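Local atomic coordinates of Non-structural polyprotein (Sindbis virus, PDB entry 4GUA), a protein that probably cleaves the viral replicase polyprotein with its nsP2 cysteine protease and, as an uncleaved precursor, joins that protease to the macro and zinc-binding domains of nsP3. Residues I61-D67 with N144-R150; R150-L156 with F661-Y667. One frame throughout, in Å; residues are numbered along the deposited sequence.

Contact 1: I61-D67 with N144-R150. With SO4 (sulfate ion), chain F.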
loop_
_atom_site.group_PDB
_atom_site.type_symbol
_atom_site.label_atom_id
_atom_site.label_comp_id
_atom_site.label_asym_id
_atom_site.label_seq_id
_atom_site.Cartn_x
_atom_site.Cartn_y
_atom_site.Cartn_z
ATOM N N ILE A 61 -12.695 -16.000 3.082
ATOM C CA ILE A 61 -13.599 -14.920 3.449
ATOM C C ILE A 61 -15.047 -15.381 3.350
ATOM O O ILE A 61 -15.869 -15.069 4.203
ATOM C CB ILE A 61 -13.438 -13.692 2.542
ATOM C CG1 ILE A 61 -12.028 -13.117 2.649
ATOM C CG2 ILE A 61 -14.474 -12.628 2.911
ATOM C CD1 ILE A 61 -11.796 -11.932 1.728
ATOM N N LYS A 62 -15.361 -16.127 2.301
ATOM C CA LYS A 62 -16.735 -16.543 2.073
ATOM C C LYS A 62 -17.263 -17.509 3.130
ATOM O O LYS A 62 -18.399 -17.379 3.553
ATOM C CB LYS A 62 -16.881 -17.144 0.676
ATOM C CG LYS A 62 -17.100 -16.107 -0.412
ATOM C CD LYS A 62 -18.419 -15.368 -0.191
ATOM C CE LYS A 62 -18.541 -14.149 -1.062
ATOM N NZ LYS A 62 -17.751 -13.046 -0.468
ATOM N N PHE A 63 -16.456 -18.477 3.550
ATOM C CA PHE A 63 -16.891 -19.434 4.572
ATOM C C PHE A 63 -16.772 -18.924 6.011
ATOM O O PHE A 63 -17.684 -19.094 6.811
ATOM C CB PHE A 63 -16.128 -20.757 4.434
ATOM C CG PHE A 63 -16.694 -21.672 3.393
ATOM C CD1 PHE A 63 -16.279 -21.592 2.076
ATOM C CD2 PHE A 63 -17.662 -22.603 3.727
ATOM C CE1 PHE A 63 -16.810 -22.433 1.115
ATOM C CE2 PHE A 63 -18.199 -23.440 2.772
ATOM C CZ PHE A 63 -17.774 -23.354 1.463
ATOM N N PHE A 64 -15.615 -18.366 6.346
ATOM C CA PHE A 64 -15.325 -17.941 7.714
ATOM C C PHE A 64 -15.425 -16.429 7.993
ATOM O O PHE A 64 -15.165 -15.985 9.110
ATOM C CB PHE A 64 -13.960 -18.484 8.123
ATOM C CG PHE A 64 -13.779 -19.937 7.781
ATOM C CD1 PHE A 64 -14.631 -20.894 8.305
ATOM C CD2 PHE A 64 -12.774 -20.345 6.924
ATOM C CE1 PHE A 64 -14.481 -22.227 7.990
ATOM C CE2 PHE A 64 -12.621 -21.681 6.609
ATOM C CZ PHE A 64 -13.477 -22.621 7.147
ATOM N N GLY A 65 -15.790 -15.642 6.987
ATOM C CA GLY A 65 -15.896 -14.200 7.154
ATOM C C GLY A 65 -14.612 -13.470 7.530
ATOM O O GLY A 65 -14.661 -12.368 8.081
ATOM N N MET A 66 -13.466 -14.075 7.234
ATOM C CA MET A 66 -12.169 -13.439 7.456
ATOM C C MET A 66 -11.195 -13.833 6.350
ATOM O O MET A 66 -11.366 -14.868 5.702
ATOM C CB MET A 66 -11.600 -13.850 8.802
ATOM C CG MET A 66 -12.311 -13.208 9.981
ATOM S SD MET A 66 -11.706 -13.800 11.568
ATOM C CE MET A 66 -11.486 -15.518 11.160
ATOM N N ASP A 67 -10.169 -13.020 6.128
ATOM C CA ASP A 67 -9.213 -13.330 5.073
ATOM C C ASP A 67 -8.045 -14.149 5.638
ATOM O O ASP A 67 -8.024 -14.491 6.815
ATOM C CB ASP A 67 -8.742 -12.051 4.352
ATOM C CG ASP A 67 -7.724 -11.256 5.150
ATOM O OD1 ASP A 67 -7.316 -11.723 6.234
ATOM O OD2 ASP A 67 -7.335 -10.154 4.694
ATOM N N ASN A 144 -21.124 -12.710 3.474
ATOM C CA ASN A 144 -19.740 -12.494 3.884
ATOM C C ASN A 144 -18.980 -11.726 2.796
ATOM O O ASN A 144 -17.904 -12.141 2.359
ATOM C CB ASN A 144 -19.057 -13.820 4.202
ATOM C CG ASN A 144 -19.436 -14.354 5.571
ATOM O OD1 ASN A 144 -20.220 -13.740 6.291
ATOM N ND2 ASN A 144 -18.882 -15.513 5.935
ATOM N N LEU A 145 -19.562 -10.600 2.381
ATOM C CA LEU A 145 -19.024 -9.769 1.308
ATOM C C LEU A 145 -17.775 -8.979 1.715
ATOM O O LEU A 145 -16.930 -8.674 0.876
ATOM C CB LEU A 145 -20.116 -8.824 0.779
ATOM C CG LEU A 145 -21.364 -9.527 0.211
ATOM C CD1 LEU A 145 -22.430 -8.546 -0.198
ATOM C CD2 LEU A 145 -21.013 -10.394 -0.974
ATOM N N VAL A 146 -17.650 -8.640 2.989
ATOM C CA VAL A 146 -16.442 -7.972 3.455
ATOM C C VAL A 146 -15.823 -8.791 4.579
ATOM O O VAL A 146 -16.522 -9.232 5.496
ATOM C CB VAL A 146 -16.750 -6.550 3.985
ATOM C CG1 VAL A 146 -15.473 -5.817 4.316
ATOM C CG2 VAL A 146 -17.546 -5.755 2.971
ATOM N N PRO A 147 -14.501 -8.981 4.532
ATOM C CA PRO A 147 -13.822 -9.696 5.615
ATOM C C PRO A 147 -13.775 -8.819 6.857
ATOM O O PRO A 147 -13.345 -7.671 6.751
ATOM C CB PRO A 147 -12.421 -9.922 5.051
ATOM C CG PRO A 147 -12.210 -8.756 4.156
ATOM C CD PRO A 147 -13.550 -8.446 3.543
ATOM N N VAL A 148 -14.144 -9.346 8.016
ATOM C CA VAL A 148 -14.301 -8.489 9.186
ATOM C C VAL A 148 -12.961 -8.157 9.838
ATOM O O VAL A 148 -12.856 -7.200 10.605
ATOM C CB VAL A 148 -15.244 -9.127 10.236
ATOM C CG1 VAL A 148 -14.563 -10.296 10.935
ATOM C CG2 VAL A 148 -15.676 -8.092 11.243
ATOM N N ASN A 149 -11.933 -8.930 9.511
ATOM C CA ASN A 149 -10.641 -8.784 10.171
ATOM C C ASN A 149 -9.688 -7.836 9.459
ATOM O O ASN A 149 -8.564 -7.641 9.913
ATOM C CB ASN A 149 -9.967 -10.146 10.302
ATOM C CG ASN A 149 -9.568 -10.725 8.962
ATOM O OD1 ASN A 149 -10.369 -10.752 8.025
ATOM N ND2 ASN A 149 -8.319 -11.162 8.850
ATOM N N ARG A 150 -10.139 -7.236 8.359
ATOM C CA ARG A 150 -9.263 -6.430 7.513
ATOM C C ARG A 150 -9.468 -4.930 7.696
ATOM O O ARG A 150 -10.595 -4.441 7.687
ATOM C CB ARG A 150 -9.492 -6.794 6.038
ATOM C CG ARG A 150 -8.749 -5.912 5.040
ATOM C CD ARG A 150 -8.633 -6.601 3.680
ATOM N NE ARG A 150 -8.032 -5.743 2.657
ATOM C CZ ARG A 150 -6.724 -5.552 2.512
ATOM N NH1 ARG A 150 -5.858 -6.150 3.322
ATOM N NH2 ARG A 150 -6.275 -4.755 1.561
HETATM S S SO4 F . -6.434 -10.546 11.919
HETATM O O1 SO4 F . -6.538 -9.515 12.950
HETATM O O2 SO4 F . -5.169 -11.263 12.067
HETATM O O3 SO4 F . -7.543 -11.490 12.069
HETATM O O4 SO4 F . -6.475 -9.913 10.600
#
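Asp67 and Asn149 hold each other by two hydrogen bonds. Asp67 N donates to Asn149 OD1 at 3.0 Å, and Asn149 ND2 donates back to Asp67 OD1 at 2.9 Å. Carboxylate and amide stand almost perpendicular, 87° apart; ND2 meets OD1 of Asp67 from above the carboxylate plane, while that OD1 lies in the plane of the amide. With chi1 at 67°, Asn149 CG sits between its own backbone N and carbonyl carbon, which turns the amide toward residue 67. The same ND2 also reaches the sulfate, 2.8 Å from its O4, an ion probably taken from the crystallisation liquor. Asp67 OD1 has a second donor in Thr69 OG1.

A second pair of polar contacts grips the other end. Asn144 ND2 donates to Lys62 O (3.1 Å) from well above the carbonyl plane, and in exchange the bent chain of Lys62 folds back to put NZ on Asn144 O at 3.0 Å. Gln128 shares the Lys62 carbonyl, and Leu129 O takes a further bond from Asn144 ND2. Between the two ends, a backbone hydrogen bond from Val148 N to Gly65 O, 3.1 Å, ties the loop to the residue that ends the helix.

What is bound here is the C-terminal end of helix 52-64 in the C9 peptidase region: the chain leaves the helix at Gly65, which has positive phi, and the loop facing it makes a type I turn from Pro147 to Arg150.

Apolar contacts fill in between. Ile61 CD1 meets Pro147 CB at 3.9 Å, and Phe238 of helix 237-257 touches both residues. Met66 and Val148 lie side by side, CG to CG1 3.8 Å, with Met66 also packed on Leu72 and Phe120.

Contact 2: R150-L156 with F661-Y667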
loop_
_atom_site.group_PDB
_atom_site.type_symbol
_atom_site.label_atom_id
_atom_site.label_comp_id
_atom_site.label_asym_id
_atom_site.label_seq_id
_atom_site.Cartn_x
_atom_site.Cartn_y
_atom_site.Cartn_z
ATOM N N ARG A 150 -10.139 -7.236 8.359
ATOM C CA ARG A 150 -9.263 -6.430 7.513
ATOM C C ARG A 150 -9.468 -4.930 7.696
ATOM O O ARG A 150 -10.595 -4.441 7.687
ATOM C CB ARG A 150 -9.492 -6.794 6.038
ATOM C CG ARG A 150 -8.749 -5.912 5.040
ATOM C CD ARG A 150 -8.633 -6.601 3.680
ATOM N NE ARG A 150 -8.032 -5.743 2.657
ATOM C CZ ARG A 150 -6.724 -5.552 2.512
ATOM N NH1 ARG A 150 -5.858 -6.150 3.322
ATOM N NH2 ARG A 150 -6.275 -4.755 1.561
ATOM N N ASN A 151 -8.372 -4.197 7.853
ATOM C CA ASN A 151 -8.439 -2.746 7.756
ATOM C C ASN A 151 -8.325 -2.381 6.289
ATOM O O ASN A 151 -7.305 -2.633 5.656
ATOM C CB ASN A 151 -7.326 -2.078 8.565
ATOM C CG ASN A 151 -7.658 -1.979 10.050
ATOM O OD1 ASN A 151 -8.797 -2.227 10.470
ATOM N ND2 ASN A 151 -6.665 -1.602 10.852
ATOM N N LEU A 152 -9.375 -1.778 5.754
ATOM C CA LEU A 152 -9.437 -1.470 4.337
ATOM C C LEU A 152 -8.561 -0.270 4.031
ATOM O O LEU A 152 -8.592 0.716 4.754
ATOM C CB LEU A 152 -10.881 -1.195 3.927
ATOM C CG LEU A 152 -11.835 -2.356 4.219
ATOM C CD1 LEU A 152 -13.279 -1.927 4.030
ATOM C CD2 LEU A 152 -11.511 -3.547 3.342
ATOM N N PRO A 153 -7.766 -0.355 2.958
ATOM C CA PRO A 153 -6.857 0.743 2.621
ATOM C C PRO A 153 -7.610 2.001 2.197
ATOM O O PRO A 153 -7.057 3.100 2.264
ATOM C CB PRO A 153 -6.048 0.184 1.449
ATOM C CG PRO A 153 -6.906 -0.873 0.844
ATOM C CD PRO A 153 -7.726 -1.444 1.965
ATOM N N HIS A 154 -8.858 1.843 1.767
ATOM C CA HIS A 154 -9.647 2.977 1.300
ATOM C C HIS A 154 -11.144 2.685 1.410
ATOM O O HIS A 154 -11.553 1.539 1.577
ATOM C CB HIS A 154 -9.280 3.333 -0.147
ATOM C CG HIS A 154 -9.627 2.268 -1.143
ATOM N ND1 HIS A 154 -10.924 2.008 -1.532
ATOM C CD2 HIS A 154 -8.849 1.399 -1.832
ATOM C CE1 HIS A 154 -10.930 1.027 -2.415
ATOM N NE2 HIS A 154 -9.684 0.640 -2.616
ATOM N N ALA A 155 -11.949 3.737 1.315
ATOM C CA ALA A 155 -13.399 3.627 1.413
ATOM C C ALA A 155 -13.996 2.844 0.249
ATOM O O ALA A 155 -13.381 2.712 -0.806
ATOM C CB ALA A 155 -14.013 5.018 1.461
ATOM N N LEU A 156 -15.210 2.341 0.443
ATOM C CA LEU A 156 -15.941 1.668 -0.619
ATOM C C LEU A 156 -17.211 2.468 -0.879
ATOM O O LEU A 156 -17.595 3.310 -0.064
ATOM C CB LEU A 156 -16.320 0.255 -0.193
ATOM C CG LEU A 156 -15.218 -0.635 0.370
ATOM C CD1 LEU A 156 -15.799 -2.000 0.692
ATOM C CD2 LEU A 156 -14.054 -0.756 -0.593
ATOM N N PHE A 661 -6.694 3.986 7.218
ATOM C CA PHE A 661 -7.564 2.889 6.819
ATOM C C PHE A 661 -8.991 3.095 7.269
ATOM O O PHE A 661 -9.269 3.924 8.127
ATOM C CB PHE A 661 -7.067 1.580 7.428
ATOM C CG PHE A 661 -7.069 1.584 8.931
ATOM C CD1 PHE A 661 -8.222 1.264 9.633
ATOM C CD2 PHE A 661 -5.926 1.919 9.640
ATOM C CE1 PHE A 661 -8.232 1.274 11.009
ATOM C CE2 PHE A 661 -5.933 1.926 11.015
ATOM C CZ PHE A 661 -7.090 1.606 11.702
ATOM N N VAL A 662 -9.882 2.292 6.697
ATOM C CA VAL A 662 -11.280 2.222 7.101
ATOM C C VAL A 662 -11.546 0.831 7.683
ATOM O O VAL A 662 -11.397 -0.169 6.984
ATOM C CB VAL A 662 -12.213 2.429 5.889
ATOM C CG1 VAL A 662 -13.669 2.513 6.323
ATOM C CG2 VAL A 662 -11.811 3.664 5.124
ATOM N N PRO A 663 -11.932 0.755 8.967
ATOM C CA PRO A 663 -12.262 -0.551 9.548
ATOM C C PRO A 663 -13.335 -1.264 8.735
ATOM O O PRO A 663 -14.373 -0.665 8.428
ATOM C CB PRO A 663 -12.817 -0.189 10.928
ATOM C CG PRO A 663 -12.263 1.136 11.227
ATOM C CD PRO A 663 -12.152 1.849 9.922
ATOM N N ALA A 664 -13.103 -2.528 8.400
ATOM C CA ALA A 664 -14.044 -3.257 7.556
ATOM C C ALA A 664 -15.422 -3.344 8.211
ATOM O O ALA A 664 -16.445 -3.410 7.527
ATOM C CB ALA A 664 -13.518 -4.640 7.257
ATOM N N ARG A 665 -15.437 -3.323 9.540
ATOM C CA ARG A 665 -16.668 -3.476 10.301
ATOM C C ARG A 665 -17.704 -2.453 9.836
ATOM O O ARG A 665 -18.913 -2.705 9.882
ATOM C CB ARG A 665 -16.384 -3.351 11.805
ATOM C CG ARG A 665 -16.309 -1.925 12.323
ATOM C CD ARG A 665 -16.183 -1.876 13.843
ATOM N NE ARG A 665 -17.488 -1.839 14.505
ATOM C CZ ARG A 665 -18.401 -0.874 14.364
ATOM N NH1 ARG A 665 -18.184 0.174 13.572
ATOM N NH2 ARG A 665 -19.548 -0.964 15.024
ATOM N N LYS A 666 -17.225 -1.303 9.374
ATOM C CA LYS A 666 -18.108 -0.249 8.885
ATOM C C LYS A 666 -19.078 -0.740 7.813
ATOM O O LYS A 666 -20.225 -0.307 7.755
ATOM C CB LYS A 666 -17.297 0.910 8.315
ATOM C CG LYS A 666 -18.099 1.754 7.338
ATOM C CD LYS A 666 -17.485 3.123 7.101
ATOM C CE LYS A 666 -18.202 3.852 5.985
ATOM N NZ LYS A 666 -19.642 3.477 5.921
ATOM N N TYR A 667 -18.606 -1.646 6.969
ATOM C CA TYR A 667 -19.395 -2.181 5.864
ATOM C C TYR A 667 -20.081 -3.493 6.245
ATOM O O TYR A 667 -20.593 -4.222 5.393
ATOM C CB TYR A 667 -18.527 -2.321 4.617
ATOM C CG TYR A 667 -17.940 -0.995 4.201
ATOM C CD1 TYR A 667 -18.714 -0.061 3.524
ATOM C CD2 TYR A 667 -16.633 -0.660 4.509
ATOM C CE1 TYR A 667 -18.196 1.167 3.148
ATOM C CE2 TYR A 667 -16.102 0.569 4.137
ATOM C CZ TYR A 667 -16.892 1.478 3.459
ATOM O OH TYR A 667 -16.367 2.698 3.085
#
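The amide of Asn151 lies flat on the ring of Phe661, the two planes only 7° apart, with ND2 over the middle of the ring and 3.3 Å from Phe661 CE1. Phe661 holds its ring there with chi1 near 62°, CG between backbone N and carbonyl carbon. Asn151 is fixed in its rotation from both ends of the amide, since OD1 is bonded to Ser596 OG and ND2 to Ser598 OG.

Tyr667 meets its partners in three ways. Its hydroxyl takes a nearly straight bond from Leu156 N, 2.9 Å to OH, with an N-H...O angle of 176°. Over one face comes Leu156 CB, in a CH-pi contact 4.2 Å from the ring centroid and displaced toward the rim; Lys666 CG covers the opposite face, so the ring is sandwiched. Leu152 CD1 comes in obliquely, 3.6 Å from Tyr667 CD2.

Leu152 and Val662 point to the same face of the strand pair, where Leu152 also rests on Phe238. Val662 CG2 reaches on toward the backbone of Ala155, 3.8 Å from its N. Asn151 and Pro663 occupy the other face.

Under these side chains the backbones run antiparallel. Leu152 and Val662 form the hydrogen-bonded pair: Leu152 N to Val662 O is 2.9 Å, and the return bond from Val662 N to Leu152 O is 2.8 Å. A weak bond from Ala664 N to Arg150 O follows, where the strand gives way to the 3-10 segment 664-666.

The result is a two-stranded antiparallel ribbon, built from one strand in the C9 peptidase region of nsP2 and another in the nsP3 zinc-binding region, close to the C-terminus of the chain, which joins protease and nsP3 within the uncleaved precursor.

How the contacts relate
Contact 1 is the more buried and stays within the protease, fastening the end of a helix to a loop; contact 2, partly exposed along Phe661, links regions over 500 residues apart. Both use the 144-156 strip of chain and share Arg150, whose guanidinium turns to Ala273 and Glu278. Contact 1 relies on amide side chains and a lysine bonded to backbone atoms, with a carboxylate bonded to one of the amides, whereas contact 2 uses strand pairing, an amide-ring stack and a tyrosine. They meet at Ala664, whose CB lies against Pro147 O and Val146 CG1, and at Tyr667, whose CB packs on Val146 CG2; Phe238 of helix 237-257 packs against both contacts.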